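Local coordinates for protein Pgp2 (Campylobacter jejuni subsp. jejuni, PDB 6XJ6) that probably trims peptidoglycan as an L,D-carboxypeptidase of the YkuD family and, with peptidoglycan bound in a pocket of its NTF2-like domain, directs helical cell shape, at residues A[58-62]-A[129-133]; A[115-121]-A[135-141]. One frame throughout, in Å; residues are numbered along the deposited sequence.

Contact 1. Residues A[58-62]-A[129-133]; sequences IITGL and DEFKT
With CG beside its backbone N and anti to its carbonyl carbon (chi1 -61°), Leu62 turns its CD2 branch toward Glu130 and Phe131. Glu130 takes the less usual first torsion, 57°, which sets CG between its backbone N and carbonyl carbon and stands the chain at about a right angle to the leucine. The CD2 methyl of Leu62 does most of the touching: it lies over one face of the Phe131 ring, 3.9 Å from the centroid and displaced toward the rim, in a CH-pi contact, while Glu130 CG comes to 3.6 Å from the same Leu62 CD2. No direct hydrogen bond joins 58-62 to 129-133. The backbones instead exchange two CA-H...O contacts, Glu130 CA to Thr60 O at 3.2 Å and Gly61 CA to Glu130 O at 3.4 Å. One water donates to both Gly61 O and Glu130 OE1, the latter at 2.7 Å. At the other end, the CG2 branch of Ile59 rests on the carbonyl of Asp129 and meets Thr133 CG2 at 3.8 Å. Thr133 OG1 faces Gly61 N, but the angle is poor for a bond; this hydroxyl is hydrogen-bonded to the carbonyl of Cys136, and Gly61 N to Thr74. The turn itself is shaped from within: Asp129 OD1 accepts Phe131 N at 2.8 Å in an Asx turn, and OD2 forms a salt bridge with Lys132 NZ. Two loops of the catalytic domain are thus joined next to the predicted nucleophile, Cys136. With mostly apolar contacts, weak CA-H...O approaches and a bridging water between them, the fit probably depends more on shape than on direct hydrogen bonds, while the stronger polar bonds of Asp129 and Thr133 are spent on their own side of the interface.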
loop_
_atom_site.group_PDB
_atom_site.type_symbol
_atom_site.label_atom_id
_atom_site.label_comp_id
_atom_site.label_asym_id
_atom_site.label_seq_id
_atom_site.Cartn_x
_atom_site.Cartn_y
_atom_site.Cartn_z
ATOM N N ILE A 58 15.565 13.119 -10.316
ATOM C CA ILE A 58 15.940 12.425 -9.088
ATOM C C ILE A 58 16.846 11.250 -9.431
ATOM O O ILE A 58 16.951 10.848 -10.595
ATOM C CB ILE A 58 14.703 11.928 -8.311
ATOM C CG1 ILE A 58 14.086 10.714 -9.023
ATOM C CG2 ILE A 58 13.699 13.057 -8.131
ATOM C CD1 ILE A 58 12.807 10.188 -8.399
ATOM N N ILE A 59 17.477 10.671 -8.414
ATOM C CA ILE A 59 18.218 9.421 -8.548
ATOM C C ILE A 59 17.481 8.344 -7.764
ATOM O O ILE A 59 17.314 8.454 -6.540
ATOM C CB ILE A 59 19.671 9.558 -8.065
ATOM C CG1 ILE A 59 20.411 10.633 -8.866
ATOM C CG2 ILE A 59 20.404 8.223 -8.176
ATOM C CD1 ILE A 59 20.490 10.363 -10.360
ATOM N N THR A 60 17.039 7.307 -8.466
ATOM C CA THR A 60 16.545 6.086 -7.848
ATOM C C THR A 60 17.573 4.974 -8.012
ATOM O O THR A 60 18.617 5.133 -8.656
ATOM C CB THR A 60 15.216 5.644 -8.471
ATOM O OG1 THR A 60 15.438 5.144 -9.797
ATOM C CG2 THR A 60 14.243 6.802 -8.544
ATOM N N GLY A 61 17.253 3.832 -7.418
ATOM C CA GLY A 61 17.984 2.620 -7.677
ATOM C C GLY A 61 17.627 2.056 -9.038
ATOM O O GLY A 61 16.967 2.685 -9.867
ATOM N N LEU A 62 18.059 0.818 -9.251
ATOM C CA LEU A 62 17.977 0.206 -10.564
ATOM C C LEU A 62 16.537 -0.114 -10.949
ATOM O O LEU A 62 15.643 -0.280 -10.103
ATOM C CB LEU A 62 18.790 -1.087 -10.599
ATOM C CG LEU A 62 20.293 -0.959 -10.327
ATOM C CD1 LEU A 62 20.970 -2.303 -10.521
ATOM C CD2 LEU A 62 20.929 0.089 -11.223
ATOM N N ASP A 129 24.567 7.738 -8.354
ATOM C CA ASP A 129 24.008 7.178 -9.577
ATOM C C ASP A 129 23.097 6.027 -9.179
ATOM O O ASP A 129 22.964 5.702 -7.997
ATOM C CB ASP A 129 25.108 6.752 -10.556
ATOM C CG ASP A 129 25.991 5.637 -10.010
ATOM O OD1 ASP A 129 25.510 4.795 -9.225
ATOM O OD2 ASP A 129 27.190 5.608 -10.369
ATOM N N GLU A 130 22.460 5.412 -10.178
ATOM C CA GLU A 130 21.457 4.392 -9.901
ATOM C C GLU A 130 22.035 3.176 -9.190
ATOM O O GLU A 130 21.270 2.401 -8.604
ATOM C CB GLU A 130 20.759 3.965 -11.195
ATOM C CG GLU A 130 21.709 3.445 -12.264
ATOM C CD GLU A 130 20.993 2.960 -13.510
ATOM O OE1 GLU A 130 19.773 2.697 -13.442
ATOM O OE2 GLU A 130 21.657 2.842 -14.563
ATOM N N PHE A 131 23.355 2.997 -9.205
ATOM C CA PHE A 131 23.971 1.862 -8.528
ATOM C C PHE A 131 24.316 2.145 -7.071
ATOM O O PHE A 131 24.425 1.199 -6.283
ATOM C CB PHE A 131 25.243 1.430 -9.273
ATOM C CG PHE A 131 24.992 0.976 -10.682
ATOM C CD1 PHE A 131 24.620 -0.330 -10.942
ATOM C CD2 PHE A 131 25.112 1.857 -11.741
ATOM C CE1 PHE A 131 24.375 -0.751 -12.233
ATOM C CE2 PHE A 131 24.865 1.444 -13.035
ATOM C CZ PHE A 131 24.496 0.137 -13.280
ATOM N N LYS A 132 24.464 3.413 -6.687
ATOM C CA LYS A 132 25.008 3.756 -5.376
ATOM C C LYS A 132 23.950 3.923 -4.289
ATOM O O LYS A 132 24.284 3.833 -3.100
ATOM C CB LYS A 132 25.844 5.036 -5.487
ATOM C CG LYS A 132 27.207 4.783 -6.109
ATOM C CD LYS A 132 27.804 6.020 -6.749
ATOM C CE LYS A 132 29.173 5.711 -7.352
ATOM N NZ LYS A 132 29.164 4.481 -8.207
ATOM N N THR A 133 22.693 4.140 -4.649
ATOM C CA THR A 133 21.676 4.364 -3.631
ATOM C C THR A 133 21.198 3.076 -2.980
ATOM O O THR A 133 20.459 3.148 -1.994
ATOM C CB THR A 133 20.456 5.099 -4.210
ATOM O OG1 THR A 133 19.740 4.231 -5.097
ATOM C CG2 THR A 133 20.870 6.365 -4.948
HETATM O O HOH W 1 17.244 3.303 -12.663
#

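Contact 2. Residues A[115-121]-A[135-141]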
loop_
_atom_site.group_PDB
_atom_site.type_symbol
_atom_site.label_atom_id
_atom_site.label_comp_id
_atom_site.label_asym_id
_atom_site.label_seq_id
_atom_site.Cartn_x
_atom_site.Cartn_y
_atom_site.Cartn_z
ATOM N N GLY A 115 16.034 -1.196 4.128
ATOM C CA GLY A 115 16.814 0.025 4.039
ATOM C C GLY A 115 16.493 0.849 2.813
ATOM O O GLY A 115 17.392 1.479 2.235
ATOM N N ILE A 116 15.228 0.867 2.402
ATOM C CA ILE A 116 14.783 1.671 1.274
ATOM C C ILE A 116 14.261 2.980 1.844
ATOM O O ILE A 116 13.170 3.034 2.426
ATOM C CB ILE A 116 13.717 0.946 0.441
ATOM C CG1 ILE A 116 14.255 -0.390 -0.083
ATOM C CG2 ILE A 116 13.240 1.835 -0.695
ATOM C CD1 ILE A 116 15.514 -0.286 -0.941
ATOM N N TRP A 117 15.056 4.030 1.685
ATOM C CA TRP A 117 14.804 5.330 2.273
ATOM C C TRP A 117 14.726 6.379 1.178
ATOM O O TRP A 117 15.177 6.169 0.049
ATOM C CB TRP A 117 15.968 5.753 3.185
ATOM C CG TRP A 117 16.304 4.808 4.294
ATOM C CD1 TRP A 117 15.554 3.769 4.754
ATOM C CD2 TRP A 117 17.480 4.847 5.105
ATOM N NE1 TRP A 117 16.204 3.141 5.798
ATOM C CE2 TRP A 117 17.387 3.793 6.034
ATOM C CE3 TRP A 117 18.611 5.669 5.128
ATOM C CZ2 TRP A 117 18.385 3.533 6.968
ATOM C CZ3 TRP A 117 19.596 5.414 6.060
ATOM C CH2 TRP A 117 19.476 4.360 6.970
ATOM N N ILE A 118 14.139 7.517 1.537
ATOM C CA ILE A 118 14.307 8.764 0.808
ATOM C C ILE A 118 15.313 9.588 1.596
ATOM O O ILE A 118 15.155 9.774 2.810
ATOM C CB ILE A 118 12.967 9.508 0.677
ATOM C CG1 ILE A 118 11.974 8.673 -0.139
ATOM C CG2 ILE A 118 13.174 10.901 0.061
ATOM C CD1 ILE A 118 10.550 9.255 -0.183
ATOM N N HIS A 119 16.357 10.062 0.927
ATOM C CA HIS A 119 17.399 10.809 1.620
ATOM C C HIS A 119 18.042 11.775 0.632
ATOM O O HIS A 119 17.510 12.027 -0.454
ATOM C CB HIS A 119 18.384 9.857 2.319
ATOM C CG HIS A 119 19.100 8.916 1.398
ATOM N ND1 HIS A 119 19.963 9.344 0.414
ATOM C CD2 HIS A 119 19.092 7.564 1.331
ATOM C CE1 HIS A 119 20.456 8.293 -0.222
ATOM N NE2 HIS A 119 19.945 7.201 0.316
ATOM N N GLY A 120 19.185 12.338 1.027
ATOM C CA GLY A 120 19.878 13.320 0.241
ATOM C C GLY A 120 21.174 12.802 -0.341
ATOM O O GLY A 120 21.380 11.591 -0.513
ATOM N N TYR A 121 22.068 13.737 -0.645
ATOM C CA TYR A 121 23.344 13.468 -1.281
ATOM C C TYR A 121 24.476 13.590 -0.272
ATOM O O TYR A 121 24.360 14.333 0.711
ATOM C CB TYR A 121 23.590 14.486 -2.398
ATOM C CG TYR A 121 22.825 14.220 -3.673
ATOM C CD1 TYR A 121 23.488 13.879 -4.841
ATOM C CD2 TYR A 121 21.443 14.322 -3.714
ATOM C CE1 TYR A 121 22.802 13.649 -6.014
ATOM C CE2 TYR A 121 20.747 14.082 -4.881
ATOM C CZ TYR A 121 21.433 13.748 -6.030
ATOM O OH TYR A 121 20.749 13.518 -7.199
ATOM N N GLY A 135 18.950 1.207 -3.908
ATOM C CA GLY A 135 17.508 1.214 -4.007
ATOM C C GLY A 135 16.830 2.407 -3.370
ATOM O O GLY A 135 15.616 2.582 -3.539
ATOM N N CYS A 136 17.570 3.232 -2.646
ATOM C CA CYS A 136 17.003 4.434 -2.065
ATOM C C CYS A 136 16.728 5.476 -3.146
ATOM O O CYS A 136 17.207 5.387 -4.280
ATOM C CB CYS A 136 17.966 5.007 -1.029
ATOM S SG CYS A 136 18.106 4.011 0.455
ATOM N N ILE A 137 15.935 6.475 -2.772
ATOM C CA ILE A 137 15.592 7.601 -3.633
ATOM C C ILE A 137 16.281 8.825 -3.055
ATOM O O ILE A 137 16.081 9.154 -1.881
ATOM C CB ILE A 137 14.073 7.807 -3.697
ATOM C CG1 ILE A 137 13.415 6.561 -4.285
ATOM C CG2 ILE A 137 13.736 9.053 -4.521
ATOM C CD1 ILE A 137 11.923 6.490 -4.038
ATOM N N ALA A 138 17.100 9.490 -3.869
ATOM C CA ALA A 138 17.879 10.638 -3.430
ATOM C C ALA A 138 17.308 11.919 -4.024
ATOM O O ALA A 138 17.102 12.014 -5.239
ATOM C CB ALA A 138 19.344 10.486 -3.840
ATOM N N LEU A 139 17.067 12.896 -3.157
ATOM C CA LEU A 139 16.672 14.241 -3.538
ATOM C C LEU A 139 17.800 15.206 -3.210
ATOM O O LEU A 139 18.564 14.986 -2.269
ATOM C CB LEU A 139 15.436 14.662 -2.744
ATOM C CG LEU A 139 14.199 13.802 -2.958
ATOM C CD1 LEU A 139 13.073 14.260 -2.043
ATOM C CD2 LEU A 139 13.759 13.871 -4.411
ATOM N N PHE A 140 17.899 16.285 -3.985
ATOM C CA PHE A 140 18.949 17.261 -3.733
ATOM C C PHE A 140 18.808 17.830 -2.325
ATOM O O PHE A 140 17.699 18.078 -1.842
ATOM C CB PHE A 140 18.893 18.376 -4.782
ATOM C CG PHE A 140 19.270 17.918 -6.161
ATOM C CD1 PHE A 140 20.474 17.268 -6.378
ATOM C CD2 PHE A 140 18.429 18.130 -7.238
ATOM C CE1 PHE A 140 20.833 16.842 -7.640
ATOM C CE2 PHE A 140 18.784 17.702 -8.504
ATOM C CZ PHE A 140 19.986 17.060 -8.705
ATOM N N ASN A 141 19.947 18.022 -1.655
ATOM C CA ASN A 141 19.911 18.463 -0.265
ATOM C C ASN A 141 19.168 19.784 -0.113
ATOM O O ASN A 141 18.472 19.991 0.887
ATOM C CB ASN A 141 21.331 18.568 0.292
ATOM C CG ASN A 141 21.973 17.215 0.454
ATOM O OD1 ASN A 141 21.280 16.199 0.498
ATOM N ND2 ASN A 141 23.300 17.188 0.527
HETATM O O HOH W 2 17.948 14.001 -6.858
#
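In the predicted catalytic pair of the YkuD domain, His119 ends strand 117-119 and Cys136 immediately precedes the parallel strand 137-138. Three backbone hydrogen bonds zip the strands together: Ile137 N to Trp117 O, His119 N to Ile137 O at 3.0 Å, and Leu139 N to His119 O. One step before this ladder the cysteine sulfur takes over as acceptor, Trp117 N donating to Cys136 SG at 3.3 Å with an N-H...S angle of 160°, while Gly115 O also lies close to the sulfur. The His119 ring, brought round by a chi1 of 60°, turns its CD2-NE2 edge to Cys136, NE2 being 3.2 Å from CB and 3.7 Å from SG, with no hydrogen bond to the sulfur. The other ring nitrogen, ND1, donates to Gly120 O at 2.8 Å, and that oxygen lies close to the ring plane, which helps fix the ring's rotation. Beyond the strands, the Asn141 amide clasps the backbone of Tyr121: OD1 accepts Tyr121 N at 2.8 Å and ND2 returns a bond to Tyr121 O at 3.1 Å. The Tyr121 ring runs nearly parallel to that of Phe140 but slid aside, and a water joins Tyr121 OH to Ala138 O. Ile118 shares its face of the sheet with Ile137, opposite His119 and Ala138; its CG2 meets Leu139 CD1 at 4.0 Å, and both residues touch Phe147 of helix 141-151. With ND1 held as a donor, the buried NE2, which has no hydrogen-bonding partner in the model, lies beside Cys136, consistent with the predicted pairing of the two residues in the active site.

From the N terminus, the chain leaves strand 48-56 and enters 58-62, the first side of contact 1, then passes through strands 77-80 and 97-98 to 115-121, the first side of contact 2. The following loop returns at 129-133 to close contact 1 over 66 intervening residues, and 135-141 closes contact 2 after a shorter excursion of 13. The two closures therefore cross, the segments alternating along the chain. They also touch: Ile59 O probably accepts Ala138 N, and Ile59 CG1 packs on Tyr121 OH. Together they tie the loop after strand 48-56 to the small sheet bearing the predicted catalytic residues and to helix 141-151.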